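Local coordinates for nitroreductase family protein (PDB 4QLX) that probably reduces the carbon-carbon double bond of oxo fatty acids with NADH through bound FMN, a step in saturating polyunsaturated fatty acids, at residues A49-A52 with C53-Q56; D96-S99 with H100-Y103; T127-P130 with L131-A135; L140-D143 with A144-C148. All blocks are in the same frame, centred on the assembly; numbering follows the deposited sequence.

Each of the four contacts is local, and they follow one another along the chain without nesting or crossing. Contact 1 closes the loop between helix 36-46 and strand 58-63, where flavin and fatty acid meet. Contact 2 turns the chain from the end of strand 89-96 into helix 103-112. Contact 3 is the C-terminal end of helix 118-133, and contact 4 lies near the start of helix 137-161, the next helix. In space they converge: contact 1 touches all three others, Tyr103 of contact 2 packs on the helix of contact 3, and Leu140 of contact 4 reaches both His100 and Tyr132. Together they join the central sheet to the helices around the fatty acid.

Contact 1: residues A49-A52 with C53-Q56; sequences APSA and CNLQ. With FMN (flavin mononucleotide), chain J; KTC (10-oxooctadecanoic acid), chain D.
Two overlapping beta turns shape this FMN-binding loop: Asn54 N donates to Ser51 O at 3.0 Å, and Leu55 N to Ala52 O with a nearly straight N-H...O angle of 169°. Cys53 and Asn54 both take left-handed helical backbone angles, and the chain curls so that Gln56 N also bonds Ser51 OG at 2.9 Å. The Ser51 hydroxyl sits between its own backbone N and carbonyl carbon (chi1 65°), turned toward the residues that follow. There it also meets a water, which donates to Ala49 O and Asn54 OD1 and so links Ala49 and Asn54 across the turn. With an alanine in place of Ser51, Gln56 N is likely to lose its acceptor and the water one of its anchors. Gln56 NE2 reaches back to Asn54 O; the oxygen lies near the amide plane, but the donor comes from above the carbonyl plane. Turned this way, the loop presents Cys53 N to the keto oxygen O2 of the bound 10-oxooctadecanoic acid at 2.7 Å, while Ala52 N bonds Asp147 and Cys53 O accepts from Trp107 NE1. On the flavin side, Ser51 CA lies by the C8M methyl and Asn54 CB approaches ribityl O4' at 3.4 Å; residues of the second subunit, among them Arg22 and Ser24, complete the FMN site. Beside the product, Cys53 SG rests 3.4 Å from its C7.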
loop_
_atom_site.group_PDB
_atom_site.type_symbol
_atom_site.label_atom_id
_atom_site.label_comp_id
_atom_site.label_asym_id
_atom_site.label_seq_id
_atom_site.Cartn_x
_atom_site.Cartn_y
_atom_site.Cartn_z
ATOM N N ALA A 49 -3.418 5.538 -6.330
ATOM C CA ALA A 49 -2.545 4.357 -6.234
ATOM C C ALA A 49 -2.292 3.666 -7.592
ATOM O O ALA A 49 -3.125 3.748 -8.498
ATOM C CB ALA A 49 -3.154 3.339 -5.226
ATOM N N PRO A 50 -1.138 2.977 -7.733
ATOM C CA PRO A 50 -0.880 2.167 -8.932
ATOM C C PRO A 50 -1.719 0.899 -8.892
ATOM O O PRO A 50 -2.266 0.561 -7.849
ATOM C CB PRO A 50 0.606 1.828 -8.812
ATOM C CG PRO A 50 0.788 1.705 -7.330
ATOM C CD PRO A 50 -0.044 2.844 -6.756
ATOM N N SER A 51 -1.816 0.209 -10.020
ATOM C CA SER A 51 -2.584 -1.024 -10.121
ATOM C C SER A 51 -2.029 -1.765 -11.327
ATOM O O SER A 51 -1.530 -1.128 -12.267
ATOM C CB SER A 51 -4.092 -0.744 -10.270
ATOM O OG SER A 51 -4.358 -0.076 -11.498
ATOM N N ALA A 52 -2.079 -3.093 -11.302
ATOM C CA ALA A 52 -1.538 -3.858 -12.427
ATOM C C ALA A 52 -2.275 -3.491 -13.707
ATOM O O ALA A 52 -3.503 -3.500 -13.747
ATOM C CB ALA A 52 -1.628 -5.367 -12.164
ATOM N N CYS A 53 -1.507 -3.143 -14.738
ATOM C CA CYS A 53 -2.038 -2.702 -16.033
ATOM C C CYS A 53 -3.076 -1.582 -15.936
ATOM O O CYS A 53 -3.946 -1.453 -16.807
ATOM C CB CYS A 53 -2.633 -3.889 -16.788
ATOM S SG CYS A 53 -1.374 -5.058 -17.371
ATOM N N ASN A 54 -2.958 -0.772 -14.884
ATOM C CA ASN A 54 -3.891 0.328 -14.593
ATOM C C ASN A 54 -5.357 -0.111 -14.633
ATOM O O ASN A 54 -6.242 0.688 -14.933
ATOM C CB ASN A 54 -3.675 1.515 -15.549
ATOM C CG ASN A 54 -4.248 2.824 -14.989
ATOM O OD1 ASN A 54 -4.337 2.993 -13.768
ATOM N ND2 ASN A 54 -4.657 3.735 -15.871
ATOM N N LEU A 55 -5.610 -1.377 -14.302
ATOM C CA LEU A 55 -6.971 -1.921 -14.275
ATOM C C LEU A 55 -7.740 -1.501 -13.016
ATOM O O LEU A 55 -8.962 -1.675 -12.948
ATOM C CB LEU A 55 -6.932 -3.448 -14.378
ATOM C CG LEU A 55 -6.398 -3.977 -15.719
ATOM C CD1 LEU A 55 -6.368 -5.498 -15.703
ATOM C CD2 LEU A 55 -7.272 -3.475 -16.848
ATOM N N GLN A 56 -7.024 -0.958 -12.029
ATOM C CA GLN A 56 -7.663 -0.350 -10.861
ATOM C C GLN A 56 -8.696 -1.301 -10.252
ATOM O O GLN A 56 -9.869 -0.948 -10.092
ATOM C CB GLN A 56 -8.315 0.975 -11.265
ATOM C CG GLN A 56 -7.341 2.052 -11.714
ATOM C CD GLN A 56 -8.030 3.138 -12.537
ATOM O OE1 GLN A 56 -8.814 3.928 -12.006
ATOM N NE2 GLN A 56 -7.750 3.168 -13.846
HETATM N N1 FMN J . 4.382 -1.775 -14.890
HETATM C C2 FMN J . 5.189 -2.392 -15.825
HETATM O O2 FMN J . 5.719 -1.721 -16.715
HETATM N N3 FMN J . 5.379 -3.757 -15.790
HETATM C C4 FMN J . 4.775 -4.520 -14.815
HETATM O O4 FMN J . 4.936 -5.734 -14.761
HETATM C C4A FMN J . 3.983 -3.908 -13.863
HETATM N N5 FMN J . 3.398 -4.683 -12.890
HETATM C C5A FMN J . 2.618 -4.095 -11.922
HETATM C C6 FMN J . 2.059 -4.905 -10.938
HETATM C C7 FMN J . 1.278 -4.325 -9.952
HETATM C C7M FMN J . 0.652 -5.170 -8.880
HETATM C C8 FMN J . 1.071 -2.954 -9.947
HETATM C C8M FMN J . 0.224 -2.365 -8.867
HETATM C C9 FMN J . 1.632 -2.140 -10.937
HETATM C C9A FMN J . 2.418 -2.714 -11.936
HETATM N N10 FMN J . 2.985 -1.931 -12.954
HETATM C C10 FMN J . 3.786 -2.530 -13.896
HETATM C "C1'" FMN J . 2.797 -0.438 -13.004
HETATM C "C2'" FMN J . 1.396 -0.110 -13.576
HETATM O "O2'" FMN J . 1.326 -0.387 -14.982
HETATM C "C3'" FMN J . 0.994 1.334 -13.239
HETATM O "O3'" FMN J . 0.858 1.457 -11.817
HETATM C "C4'" FMN J . -0.342 1.783 -13.840
HETATM O "O4'" FMN J . -0.274 1.872 -15.239
HETATM C "C5'" FMN J . -0.762 3.146 -13.292
HETATM O "O5'" FMN J . 0.226 4.093 -13.633
HETATM P P FMN J . 1.046 4.935 -12.512
HETATM O O1P FMN J . 0.093 5.745 -11.664
HETATM O O2P FMN J . 1.782 3.989 -11.617
HETATM O O3P FMN J . 2.013 5.834 -13.276
HETATM O O1 KTC D . 5.863 4.225 -20.772
HETATM C C17 KTC D . 5.176 3.963 -21.756
HETATM O O KTC D . 5.645 4.224 -22.980
HETATM C C16 KTC D . 3.812 3.342 -21.576
HETATM C C15 KTC D . 3.850 2.517 -20.303
HETATM C C14 KTC D . 3.344 1.117 -20.577
HETATM C C13 KTC D . 2.037 0.920 -19.834
HETATM C C12 KTC D . 2.224 -0.098 -18.729
HETATM C C11 KTC D . 1.998 -1.497 -19.258
HETATM C C10 KTC D . 1.343 -2.318 -18.160
HETATM C C9 KTC D . 2.380 -3.174 -17.451
HETATM C C8 KTC D . 1.719 -3.779 -16.248
HETATM O O2 KTC D . 1.145 -3.051 -15.444
HETATM C C7 KTC D . 1.788 -5.277 -16.062
HETATM C C6 KTC D . 1.190 -5.649 -14.719
HETATM C C5 KTC D . 1.657 -7.025 -14.271
HETATM C C4 KTC D . 0.630 -8.079 -14.652
HETATM C C3 KTC D . 1.089 -9.475 -14.230
HETATM C C2 KTC D . 0.296 -10.537 -14.986
HETATM C C1 KTC D . -1.184 -10.169 -15.028
HETATM C C KTC D . -2.039 -11.248 -15.661
HETATM O O HOH W 1 -3.766 2.416 -11.122
#

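Contact 2: residues D96-S99 with H100-Y103; sequences DTQS and HYVY
The Tyr101 ring lies flat over the side chain of Gln98, whose CB stands 3.8 Å from the ring centroid and 13° off its normal, a CH-pi contact. The extended glutamine chain runs on beneath the ring: CG approaches CZ at 3.6 Å, and the amide plane is within 13° of the ring plane. A type I beta turn brings the two together, Tyr101 N donating to Gln98 O at 3.1 Å across Ser99 and His100. Inside the turn, the His100 imidazole is folded back over the preceding chain, its CG between backbone N and carbonyl carbon (chi1 58°). This sets CE1 against Thr97 O at 3.2 Å, the oxygen lying at the ring edge in its plane, while Tyr101 CD1 sits over the rim of one face. A water joins His100 ND1 to Ser99 OG and to Asp96 O; the serine hydroxyl also bonds Ser57. Further out, an Asx turn leads the chain off strand 89-96: Asp96 OD1 accepts from Gln98 N at 3.0 Å, approached from above the carboxylate plane, and the same oxygen makes a salt bridge with Arg187. Beyond the turn, Tyr103 N bonds His100 O as helix 103-112 begins. Val102, at the N-cap position of that helix, places CG2 3.4 Å from Ser99 O.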
loop_
_atom_site.group_PDB
_atom_site.type_symbol
_atom_site.label_atom_id
_atom_site.label_comp_id
_atom_site.label_asym_id
_atom_site.label_seq_id
_atom_site.Cartn_x
_atom_site.Cartn_y
_atom_site.Cartn_z
ATOM N N ASP A 96 -11.888 -6.732 -7.788
ATOM C CA ASP A 96 -12.693 -6.914 -8.997
ATOM C C ASP A 96 -11.993 -7.878 -9.952
ATOM O O ASP A 96 -11.058 -7.502 -10.653
ATOM C CB ASP A 96 -12.941 -5.561 -9.673
ATOM C CG ASP A 96 -13.818 -5.665 -10.921
ATOM O OD1 ASP A 96 -14.311 -6.769 -11.245
ATOM O OD2 ASP A 96 -14.028 -4.621 -11.571
ATOM N N THR A 97 -12.462 -9.123 -9.988
ATOM C CA THR A 97 -11.809 -10.154 -10.784
ATOM C C THR A 97 -12.304 -10.164 -12.232
ATOM O O THR A 97 -12.044 -11.104 -12.977
ATOM C CB THR A 97 -12.009 -11.548 -10.169
ATOM O OG1 THR A 97 -13.382 -11.941 -10.296
ATOM C CG2 THR A 97 -11.611 -11.537 -8.697
ATOM N N GLN A 98 -13.028 -9.123 -12.619
ATOM C CA GLN A 98 -13.438 -8.966 -14.007
ATOM C C GLN A 98 -12.944 -7.635 -14.546
ATOM O O GLN A 98 -13.395 -7.179 -15.598
ATOM C CB GLN A 98 -14.959 -9.067 -14.141
ATOM C CG GLN A 98 -15.508 -10.465 -13.855
ATOM C CD GLN A 98 -17.026 -10.503 -13.851
ATOM O OE1 GLN A 98 -17.682 -9.524 -14.198
ATOM N NE2 GLN A 98 -17.588 -11.631 -13.437
ATOM N N SER A 99 -12.001 -7.021 -13.835
ATOM C CA SER A 99 -11.504 -5.699 -14.222
ATOM C C SER A 99 -10.796 -5.710 -15.582
ATOM O O SER A 99 -10.729 -4.678 -16.263
ATOM C CB SER A 99 -10.563 -5.147 -13.142
ATOM O OG SER A 99 -9.324 -5.829 -13.149
ATOM N N HIS A 100 -10.280 -6.872 -15.977
ATOM C CA HIS A 100 -9.539 -6.992 -17.237
ATOM C C HIS A 100 -10.463 -7.094 -18.449
ATOM O O HIS A 100 -9.993 -7.151 -19.583
ATOM C CB HIS A 100 -8.615 -8.214 -17.203
ATOM C CG HIS A 100 -9.338 -9.498 -16.961
ATOM N ND1 HIS A 100 -9.926 -9.802 -15.750
ATOM C CD2 HIS A 100 -9.582 -10.555 -17.771
ATOM C CE1 HIS A 100 -10.489 -10.994 -15.821
ATOM N NE2 HIS A 100 -10.290 -11.475 -17.037
ATOM N N TYR A 101 -11.771 -7.125 -18.212
ATOM C CA TYR A 101 -12.730 -7.193 -19.310
ATOM C C TYR A 101 -12.595 -5.966 -20.223
ATOM O O TYR A 101 -12.879 -6.042 -21.415
ATOM C CB TYR A 101 -14.170 -7.311 -18.779
ATOM C CG TYR A 101 -14.562 -8.698 -18.269
ATOM C CD1 TYR A 101 -13.631 -9.727 -18.188
ATOM C CD2 TYR A 101 -15.870 -8.975 -17.891
ATOM C CE1 TYR A 101 -13.988 -10.992 -17.728
ATOM C CE2 TYR A 101 -16.241 -10.242 -17.429
ATOM C CZ TYR A 101 -15.294 -11.246 -17.347
ATOM O OH TYR A 101 -15.652 -12.508 -16.884
ATOM N N VAL A 102 -12.152 -4.839 -19.665
ATOM C CA VAL A 102 -12.029 -3.608 -20.451
ATOM C C VAL A 102 -10.595 -3.316 -20.898
ATOM O O VAL A 102 -10.327 -2.244 -21.437
ATOM C CB VAL A 102 -12.542 -2.374 -19.665
ATOM C CG1 VAL A 102 -14.046 -2.448 -19.474
ATOM C CG2 VAL A 102 -11.846 -2.266 -18.339
ATOM N N TYR A 103 -9.693 -4.273 -20.688
ATOM C CA TYR A 103 -8.263 -4.083 -20.937
ATOM C C TYR A 103 -7.998 -3.464 -22.311
ATOM O O TYR A 103 -7.385 -2.401 -22.411
ATOM C CB TYR A 103 -7.516 -5.420 -20.810
ATOM C CG TYR A 103 -5.996 -5.302 -20.796
ATOM C CD1 TYR A 103 -5.289 -4.882 -21.924
ATOM C CD2 TYR A 103 -5.273 -5.635 -19.674
ATOM C CE1 TYR A 103 -3.902 -4.775 -21.911
ATOM C CE2 TYR A 103 -3.894 -5.535 -19.651
ATOM C CZ TYR A 103 -3.214 -5.105 -20.770
ATOM O OH TYR A 103 -1.846 -5.002 -20.732
HETATM O O HOH W 2 -9.439 -8.660 -13.122
#

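Contact 3: residues T127-P130 with L131-A135. With KTC (10-oxooctadecanoic acid), chain D.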
loop_
_atom_site.group_PDB
_atom_site.type_symbol
_atom_site.label_atom_id
_atom_site.label_comp_id
_atom_site.label_asym_id
_atom_site.label_seq_id
_atom_site.Cartn_x
_atom_site.Cartn_y
_atom_site.Cartn_z
ATOM N N THR A 127 1.414 -8.575 -24.700
ATOM C CA THR A 127 2.153 -9.174 -23.600
ATOM C C THR A 127 1.282 -9.583 -22.418
ATOM O O THR A 127 1.396 -10.712 -21.921
ATOM C CB THR A 127 3.253 -8.214 -23.115
ATOM O OG1 THR A 127 4.189 -8.009 -24.185
ATOM C CG2 THR A 127 3.978 -8.771 -21.876
ATOM N N PHE A 128 0.409 -8.687 -21.972
ATOM C CA PHE A 128 -0.279 -8.923 -20.706
ATOM C C PHE A 128 -1.737 -9.339 -20.832
ATOM O O PHE A 128 -2.245 -10.057 -19.965
ATOM C CB PHE A 128 -0.164 -7.678 -19.819
ATOM C CG PHE A 128 1.247 -7.368 -19.429
ATOM C CD1 PHE A 128 1.889 -8.124 -18.460
ATOM C CD2 PHE A 128 1.948 -6.347 -20.055
ATOM C CE1 PHE A 128 3.197 -7.852 -18.108
ATOM C CE2 PHE A 128 3.258 -6.068 -19.706
ATOM C CZ PHE A 128 3.884 -6.819 -18.735
ATOM N N LEU A 129 -2.416 -8.900 -21.887
ATOM C CA LEU A 129 -3.826 -9.273 -22.051
ATOM C C LEU A 129 -4.028 -10.803 -22.133
ATOM O O LEU A 129 -4.926 -11.329 -21.464
ATOM C CB LEU A 129 -4.444 -8.579 -23.273
ATOM C CG LEU A 129 -5.968 -8.743 -23.427
ATOM C CD1 LEU A 129 -6.673 -8.689 -22.085
ATOM C CD2 LEU A 129 -6.548 -7.693 -24.362
ATOM N N PRO A 130 -3.186 -11.525 -22.910
ATOM C CA PRO A 130 -3.352 -12.983 -22.947
ATOM C C PRO A 130 -3.177 -13.664 -21.593
ATOM O O PRO A 130 -3.771 -14.719 -21.369
ATOM C CB PRO A 130 -2.247 -13.438 -23.899
ATOM C CG PRO A 130 -1.982 -12.273 -24.750
ATOM C CD PRO A 130 -2.164 -11.082 -23.880
ATOM N N LEU A 131 -2.374 -13.080 -20.710
ATOM C CA LEU A 131 -2.207 -13.627 -19.361
ATOM C C LEU A 131 -3.462 -13.442 -18.512
ATOM O O LEU A 131 -3.787 -14.284 -17.670
ATOM C CB LEU A 131 -1.009 -12.983 -18.665
ATOM C CG LEU A 131 0.360 -13.629 -18.900
ATOM C CD1 LEU A 131 0.706 -13.687 -20.363
ATOM C CD2 LEU A 131 1.433 -12.867 -18.134
ATOM N N TYR A 132 -4.148 -12.324 -18.706
ATOM C CA TYR A 132 -5.400 -12.085 -18.005
ATOM C C TYR A 132 -6.485 -12.980 -18.589
ATOM O O TYR A 132 -7.319 -13.528 -17.860
ATOM C CB TYR A 132 -5.817 -10.612 -18.094
ATOM C CG TYR A 132 -5.168 -9.721 -17.059
ATOM C CD1 TYR A 132 -5.514 -9.822 -15.716
ATOM C CD2 TYR A 132 -4.218 -8.776 -17.421
ATOM C CE1 TYR A 132 -4.928 -9.009 -14.766
ATOM C CE2 TYR A 132 -3.627 -7.971 -16.485
ATOM C CZ TYR A 132 -3.979 -8.091 -15.158
ATOM O OH TYR A 132 -3.385 -7.275 -14.220
ATOM N N GLU A 133 -6.458 -13.148 -19.905
ATOM C CA GLU A 133 -7.495 -13.920 -20.577
ATOM C C GLU A 133 -7.404 -15.422 -20.303
ATOM O O GLU A 133 -8.423 -16.103 -20.264
ATOM C CB GLU A 133 -7.455 -13.652 -22.073
ATOM C CG GLU A 133 -8.003 -12.280 -22.430
ATOM C CD GLU A 133 -7.930 -11.994 -23.909
ATOM O OE1 GLU A 133 -7.168 -12.696 -24.615
ATOM O OE2 GLU A 133 -8.633 -11.067 -24.365
ATOM N N ASN A 134 -6.196 -15.931 -20.093
ATOM C CA ASN A 134 -6.023 -17.344 -19.771
ATOM C C ASN A 134 -5.761 -17.609 -18.299
ATOM O O ASN A 134 -5.289 -18.691 -17.939
ATOM C CB ASN A 134 -4.873 -17.936 -20.581
ATOM C CG ASN A 134 -5.137 -17.910 -22.065
ATOM O OD1 ASN A 134 -6.268 -18.112 -22.512
ATOM N ND2 ASN A 134 -4.093 -17.653 -22.846
ATOM N N ALA A 135 -6.060 -16.634 -17.444
ATOM C CA ALA A 135 -5.701 -16.742 -16.031
ATOM C C ALA A 135 -6.687 -17.597 -15.242
ATOM O O ALA A 135 -7.890 -17.558 -15.491
ATOM C CB ALA A 135 -5.603 -15.344 -15.399
HETATM O O1 KTC D . 5.863 4.225 -20.772
HETATM C C17 KTC D . 5.176 3.963 -21.756
HETATM O O KTC D . 5.645 4.224 -22.980
HETATM C C16 KTC D . 3.812 3.342 -21.576
HETATM C C15 KTC D . 3.850 2.517 -20.303
HETATM C C14 KTC D . 3.344 1.117 -20.577
HETATM C C13 KTC D . 2.037 0.920 -19.834
HETATM C C12 KTC D . 2.224 -0.098 -18.729
HETATM C C11 KTC D . 1.998 -1.497 -19.258
HETATM C C10 KTC D . 1.343 -2.318 -18.160
HETATM C C9 KTC D . 2.380 -3.174 -17.451
HETATM C C8 KTC D . 1.719 -3.779 -16.248
HETATM O O2 KTC D . 1.145 -3.051 -15.444
HETATM C C7 KTC D . 1.788 -5.277 -16.062
HETATM C C6 KTC D . 1.190 -5.649 -14.719
HETATM C C5 KTC D . 1.657 -7.025 -14.271
HETATM C C4 KTC D . 0.630 -8.079 -14.652
HETATM C C3 KTC D . 1.089 -9.475 -14.230
HETATM C C2 KTC D . 0.296 -10.537 -14.986
HETATM C C1 KTC D . -1.184 -10.169 -15.028
HETATM C C KTC D . -2.039 -11.248 -15.661
#
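Thr127 meets the next turn of the helix through its carbonyl oxygen, which touches the methyl CD1 of Leu131 at 3.4 Å. Thr127 CG2 lies over the centre of one face of the Phe128 ring; the opposite face carries C7 of the bound 10-oxooctadecanoic acid, 3.5 Å above the plane, so the ring is sandwiched. Phe128 O accepts from Tyr132 N at 3.2 Å in the carbonyl plane and, weakly, from Leu131 N. Leu129 O takes Glu133 N at 2.8 Å, and the leucine CG and CD1 rest against the glutamate chain, with OE2 the nearest atom to CG. Pro130 has no N-H to give to the turn before, and the helix kinks there, yet its O still accepts from Asn134 N at 3.0 Å as the helix runs out. Leu131 and Tyr132 line the pocket at the tail of the fatty acid; Leu131 CB lies 3.6 Å from ligand carbon C. The tyrosine ring holds that same carbon over its centre, 3.5 Å above the plane, while its OH bonds Asp143 OD2. A leucine in place of Tyr132 lacks the ring and hydroxyl, and would probably leave the ligand tail less supported and Asp143 OD2 without this partner. Outside the helix, Phe128 and Leu129 pack on Tyr103 of helix 103-112, Tyr132 lies against Leu140 of helix 137-161, and Phe79 of the second subunit meets Phe128 edge-to-face.

Contact 4: residues L140-D143 with A144-C148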
loop_
_atom_site.group_PDB
_atom_site.type_symbol
_atom_site.label_atom_id
_atom_site.label_comp_id
_atom_site.label_asym_id
_atom_site.label_seq_id
_atom_site.Cartn_x
_atom_site.Cartn_y
_atom_site.Cartn_z
ATOM N N LEU A 140 -6.388 -14.361 -10.737
ATOM C CA LEU A 140 -7.135 -13.116 -10.833
ATOM C C LEU A 140 -7.428 -12.570 -9.442
ATOM O O LEU A 140 -7.467 -11.368 -9.245
ATOM C CB LEU A 140 -8.446 -13.317 -11.604
ATOM C CG LEU A 140 -8.340 -13.663 -13.091
ATOM C CD1 LEU A 140 -9.723 -13.927 -13.671
ATOM C CD2 LEU A 140 -7.655 -12.543 -13.840
ATOM N N LYS A 141 -7.661 -13.461 -8.484
ATOM C CA LYS A 141 -7.944 -13.049 -7.110
ATOM C C LYS A 141 -6.678 -12.460 -6.478
ATOM O O LYS A 141 -6.719 -11.445 -5.792
ATOM C CB LYS A 141 -8.470 -14.240 -6.296
ATOM C CG LYS A 141 -8.439 -14.011 -4.801
ATOM C CD LYS A 141 -8.860 -15.242 -4.009
ATOM C CE LYS A 141 -8.523 -15.066 -2.530
ATOM N NZ LYS A 141 -9.086 -16.155 -1.674
ATOM N N PHE A 142 -5.549 -13.108 -6.747
ATOM C CA PHE A 142 -4.230 -12.650 -6.320
ATOM C C PHE A 142 -3.918 -11.262 -6.879
ATOM O O PHE A 142 -3.508 -10.353 -6.143
ATOM C CB PHE A 142 -3.180 -13.681 -6.766
ATOM C CG PHE A 142 -1.753 -13.211 -6.655
ATOM C CD1 PHE A 142 -1.083 -13.270 -5.440
ATOM C CD2 PHE A 142 -1.070 -12.751 -7.773
ATOM C CE1 PHE A 142 0.236 -12.853 -5.336
ATOM C CE2 PHE A 142 0.249 -12.331 -7.675
ATOM C CZ PHE A 142 0.903 -12.386 -6.450
ATOM N N ASP A 143 -4.124 -11.105 -8.185
ATOM C CA ASP A 143 -3.941 -9.827 -8.866
ATOM C C ASP A 143 -4.832 -8.742 -8.245
ATOM O O ASP A 143 -4.377 -7.638 -7.927
ATOM C CB ASP A 143 -4.250 -9.987 -10.361
ATOM C CG ASP A 143 -4.176 -8.678 -11.137
ATOM O OD1 ASP A 143 -5.187 -7.932 -11.193
ATOM O OD2 ASP A 143 -3.103 -8.414 -11.734
ATOM N N ALA A 144 -6.108 -9.053 -8.076
ATOM C CA ALA A 144 -7.021 -8.055 -7.551
ATOM C C ALA A 144 -6.665 -7.748 -6.090
ATOM O O ALA A 144 -6.783 -6.605 -5.652
ATOM C CB ALA A 144 -8.465 -8.531 -7.680
ATOM N N THR A 145 -6.205 -8.755 -5.349
ATOM C CA THR A 145 -5.849 -8.554 -3.930
ATOM C C THR A 145 -4.685 -7.564 -3.785
ATOM O O THR A 145 -4.698 -6.691 -2.909
ATOM C CB THR A 145 -5.496 -9.900 -3.226
ATOM O OG1 THR A 145 -6.660 -10.742 -3.162
ATOM C CG2 THR A 145 -4.968 -9.669 -1.816
ATOM N N ILE A 146 -3.693 -7.668 -4.657
ATOM C CA ILE A 146 -2.590 -6.714 -4.621
ATOM C C ILE A 146 -3.054 -5.269 -4.855
ATOM O O ILE A 146 -2.697 -4.389 -4.087
ATOM C CB ILE A 146 -1.508 -7.057 -5.658
ATOM C CG1 ILE A 146 -0.911 -8.432 -5.370
ATOM C CG2 ILE A 146 -0.412 -6.002 -5.634
ATOM C CD1 ILE A 146 0.106 -8.892 -6.427
ATOM N N ASP A 147 -3.847 -5.031 -5.904
ATOM C CA ASP A 147 -4.403 -3.693 -6.162
ATOM C C ASP A 147 -5.172 -3.143 -4.934
ATOM O O ASP A 147 -5.055 -1.973 -4.571
ATOM C CB ASP A 147 -5.355 -3.709 -7.359
ATOM C CG ASP A 147 -4.656 -3.955 -8.701
ATOM O OD1 ASP A 147 -3.407 -4.053 -8.763
ATOM O OD2 ASP A 147 -5.394 -4.053 -9.708
ATOM N N CYS A 148 -5.972 -3.997 -4.314
ATOM C CA CYS A 148 -6.796 -3.578 -3.180
ATOM C C CYS A 148 -5.954 -3.233 -1.965
ATOM O O CYS A 148 -6.339 -2.411 -1.137
ATOM C CB CYS A 148 -7.787 -4.671 -2.812
ATOM S SG CYS A 148 -9.139 -4.816 -3.977
HETATM O O HOH W 3 -1.989 -6.755 -9.034
HETATM O O HOH W 4 -4.986 -5.421 -11.777
#
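Ala144 N donates to Leu140 O at 2.9 Å, one of the regular bonds of helix 137-161. At Thr145 the pattern doubles: both N and OG1 donate to Lys141 O, OG1 at 2.7 Å, and they come from opposite faces of the carbonyl plane. With OG1 anti to its carbonyl carbon (chi1 -66°), the hydroxyl points back up the helix and is satisfied by the backbone although buried. Ile146, part of the FMN pocket, lays CD1 over one face of the Phe142 ring, 4.0 Å from the centroid and nearest to Phe142 CZ, in a CH-pi contact. Phe142 packs on Lys141 and Ile146 on Ser149, both of the second subunit. Asp147 N bonds Asp143 O weakly, and the two carboxylates stand on the same side of the helix, Asp143 OD1 4.2 Å from Asp147 OD2, with a water between these two oxygens. Such a close acidic pair would be expected to repel, but donors gather round it: the Tyr132 hydroxyl on Asp143, and the backbone N of Ala52 and of Ser57 on Asp147. These donors probably offset that cost; the Ala52 bond ties the loop 49-56 to the helix, the Tyr132 bond helix 118-133.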